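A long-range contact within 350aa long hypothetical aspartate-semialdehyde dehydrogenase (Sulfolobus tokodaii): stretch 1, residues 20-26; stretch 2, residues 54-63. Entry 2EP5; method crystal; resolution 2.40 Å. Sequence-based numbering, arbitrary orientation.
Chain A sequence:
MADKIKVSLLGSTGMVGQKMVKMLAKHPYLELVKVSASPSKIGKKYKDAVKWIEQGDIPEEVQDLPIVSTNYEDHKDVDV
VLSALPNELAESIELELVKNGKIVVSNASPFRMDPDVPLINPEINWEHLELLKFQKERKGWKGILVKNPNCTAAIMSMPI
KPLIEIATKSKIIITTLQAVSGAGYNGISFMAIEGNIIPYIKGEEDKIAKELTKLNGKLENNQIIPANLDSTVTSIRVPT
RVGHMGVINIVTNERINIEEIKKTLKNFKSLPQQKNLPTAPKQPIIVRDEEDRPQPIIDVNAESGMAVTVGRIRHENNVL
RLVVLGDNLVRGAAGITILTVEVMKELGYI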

# COMPACT_ATOMS: atom_id res chain seq x y z
N MET A 20 20.43 16.09 4.32
CA MET A 20 21.44 17.01 4.82
C MET A 20 21.78 18.08 3.79
O MET A 20 21.89 19.25 4.12
CB MET A 20 22.69 16.23 5.23
CG MET A 20 22.45 15.30 6.40
SD MET A 20 23.88 14.32 6.86
CE MET A 20 24.78 15.48 7.88
N VAL A 21 21.93 17.66 2.54
CA VAL A 21 22.23 18.61 1.47
C VAL A 21 21.14 19.67 1.44
O VAL A 21 21.43 20.86 1.33
CB VAL A 21 22.31 17.91 0.10
CG1 VAL A 21 22.25 18.94 -1.02
CG2 VAL A 21 23.61 17.13 -0.01
N LYS A 22 19.89 19.24 1.57
CA LYS A 22 18.76 20.18 1.54
C LYS A 22 18.76 21.12 2.74
O LYS A 22 18.49 22.31 2.60
CB LYS A 22 17.43 19.43 1.47
CG LYS A 22 16.25 20.34 1.17
CD LYS A 22 14.92 19.59 1.06
CE LYS A 22 14.45 19.07 2.42
NZ LYS A 22 13.17 18.30 2.31
N MET A 23 19.06 20.58 3.92
CA MET A 23 19.08 21.38 5.14
C MET A 23 20.27 22.35 5.20
O MET A 23 20.18 23.41 5.82
CB MET A 23 19.08 20.46 6.36
CG MET A 23 17.79 19.66 6.54
SD MET A 23 17.84 18.50 7.93
CE MET A 23 17.80 19.62 9.33
N LEU A 24 21.38 21.97 4.57
CA LEU A 24 22.58 22.80 4.55
C LEU A 24 22.56 23.85 3.44
O LEU A 24 23.19 24.90 3.55
CB LEU A 24 23.82 21.91 4.36
CG LEU A 24 24.26 21.02 5.52
CD1 LEU A 24 25.36 20.08 5.06
CD2 LEU A 24 24.75 21.89 6.68
N ALA A 25 21.83 23.57 2.37
CA ALA A 25 21.75 24.50 1.25
C ALA A 25 21.25 25.87 1.71
O ALA A 25 21.52 26.89 1.07
CB ALA A 25 20.84 23.95 0.18
N LYS A 26 20.55 25.89 2.83
CA LYS A 26 19.99 27.13 3.36
C LYS A 26 20.43 27.42 4.80
O LYS A 26 19.73 28.14 5.52
CB LYS A 26 18.46 27.06 3.28
CG LYS A 26 17.85 26.06 4.27
CD LYS A 26 16.38 25.77 3.96
CE LYS A 26 16.21 24.62 2.96
NZ LYS A 26 16.88 24.86 1.64
N GLU A 54 14.48 13.83 -2.67
CA GLU A 54 13.87 14.81 -1.78
C GLU A 54 12.78 15.63 -2.47
O GLU A 54 12.54 15.49 -3.67
CB GLU A 54 14.92 15.77 -1.23
CG GLU A 54 15.76 15.23 -0.09
CD GLU A 54 14.95 14.96 1.17
OE1 GLU A 54 14.18 15.85 1.58
OE2 GLU A 54 15.10 13.87 1.74
N GLN A 55 12.15 16.50 -1.69
CA GLN A 55 11.10 17.38 -2.18
C GLN A 55 11.67 18.48 -3.06
O GLN A 55 12.68 19.11 -2.72
CB GLN A 55 10.34 18.00 -1.00
CG GLN A 55 9.64 19.34 -1.29
CD GLN A 55 10.54 20.56 -1.09
OE1 GLN A 55 11.02 20.83 0.01
NE2 GLN A 55 10.77 21.31 -2.17
N GLY A 56 11.02 18.71 -4.20
CA GLY A 56 11.45 19.75 -5.12
C GLY A 56 12.69 19.46 -5.92
O GLY A 56 13.06 18.30 -6.14
N ASP A 57 13.35 20.53 -6.37
CA ASP A 57 14.56 20.43 -7.17
C ASP A 57 15.80 20.47 -6.29
O ASP A 57 15.73 20.86 -5.13
CB ASP A 57 14.62 21.60 -8.16
CG ASP A 57 13.36 21.73 -9.00
OD1 ASP A 57 12.26 21.89 -8.42
OD2 ASP A 57 13.46 21.66 -10.24
N ILE A 58 16.93 20.05 -6.85
CA ILE A 58 18.19 20.07 -6.12
C ILE A 58 18.57 21.54 -5.92
O ILE A 58 18.51 22.33 -6.86
CB ILE A 58 19.33 19.40 -6.91
CG1 ILE A 58 19.00 17.94 -7.19
CG2 ILE A 58 20.64 19.52 -6.14
CD1 ILE A 58 19.99 17.26 -8.12
N PRO A 59 18.94 21.92 -4.69
CA PRO A 59 19.32 23.30 -4.42
C PRO A 59 20.42 23.77 -5.38
O PRO A 59 21.38 23.04 -5.62
CB PRO A 59 19.80 23.25 -2.98
CG PRO A 59 18.91 22.20 -2.38
CD PRO A 59 18.94 21.12 -3.45
N GLU A 60 20.27 24.97 -5.92
CA GLU A 60 21.27 25.51 -6.84
C GLU A 60 22.61 25.66 -6.15
O GLU A 60 23.66 25.53 -6.77
CB GLU A 60 20.83 26.87 -7.39
CG GLU A 60 19.74 26.80 -8.44
CD GLU A 60 19.63 28.09 -9.25
OE1 GLU A 60 20.60 28.43 -9.96
OE2 GLU A 60 18.58 28.76 -9.16
N GLU A 61 22.56 25.94 -4.85
CA GLU A 61 23.78 26.11 -4.08
C GLU A 61 24.58 24.81 -3.97
O GLU A 61 25.73 24.83 -3.53
CB GLU A 61 23.45 26.65 -2.68
CG GLU A 61 22.12 26.20 -2.10
CD GLU A 61 20.94 27.05 -2.56
OE1 GLU A 61 20.66 27.09 -3.78
OE2 GLU A 61 20.30 27.69 -1.70
N VAL A 62 23.99 23.69 -4.40
CA VAL A 62 24.68 22.40 -4.32
C VAL A 62 24.69 21.58 -5.61
O VAL A 62 25.55 20.71 -5.79
CB VAL A 62 24.09 21.51 -3.20
CG1 VAL A 62 24.12 22.26 -1.87
CG2 VAL A 62 22.66 21.11 -3.54
N GLN A 63 23.74 21.84 -6.51
CA GLN A 63 23.65 21.08 -7.76
C GLN A 63 24.95 21.00 -8.55
O GLN A 63 25.25 19.97 -9.16
CB GLN A 63 22.55 21.64 -8.66
CG GLN A 63 22.70 23.11 -9.01
CD GLN A 63 21.74 23.55 -10.12
OE1 GLN A 63 20.55 23.24 -10.08
NE2 GLN A 63 22.27 24.28 -11.10

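Lys22 and Ala25, three residues apart, have the two largest covered areas in this small contact, and they meet the second stretch by opposite means: one with a long side chain that reaches, the other with a single methyl where the two backbones are closest. About 386 Å² is buried in all, counting both sides.

Lys22 has the largest covered area, 89 Å². Its CA-to-CB bond points sideways to the second stretch, so the side chain must travel to its partner. With chi1, chi2 and chi4 near t and chi3 at p, it runs out extended and bends once near its end. That brings NZ to 2.7 Å from OE1 of Glu54, a short hydrogen bond that is also a salt bridge and the one hydrogen bond across the contact. Glu54 meets it from a CA-to-CB bond directed toward the helix, with chi1 and chi2 both m. Gln55 lies beside the pair, but its OE1 is 4.0 Å from NZ of Lys22, near enough for contact and too far for a hydrogen bond. At the other end of the lysine, CA of Lys22 rests 4.4 Å from CG of Pro59. O of Lys22 also accepts a weak hydrogen bond from NZ of Lys26, 3.2 Å away.

Ala25, with 66 Å² covered, works at close quarters. CA of Ala25 and CA of Glu61 are 5.9 Å apart, the nearest such pair between the stretches. CB of Ala25 points toward the second stretch and touches three residues there: CB of Pro59 at 3.4 Å, CG of Glu61 at 3.4 Å and, more loosely, CG1 of Val62 at 4.2 Å. The segment from Pro59 onward turns back on itself, the O of Pro59 accepting hydrogen bonds from N of Val62 at 3.0 Å and N of Gln63 at 2.8 Å, and the three partners of the methyl lie within this turn. O of Ala25 and OE2 of Glu61 lie 3.1 Å apart, yet both are acceptors, so this is no hydrogen bond. Chi1 of Glu61 sits between wells at 32°.

Pro59 gives 42 Å² to the contact, and the apolar patch continues with Val21, whose CG1 packs 3.4 Å from CG2 of Val62. Both valines are buried and direct CB toward the opposite stretch. The rule to read here is simple: small apolar groups are found where the backbones are close, and a long charged side chain where the partner is farther off.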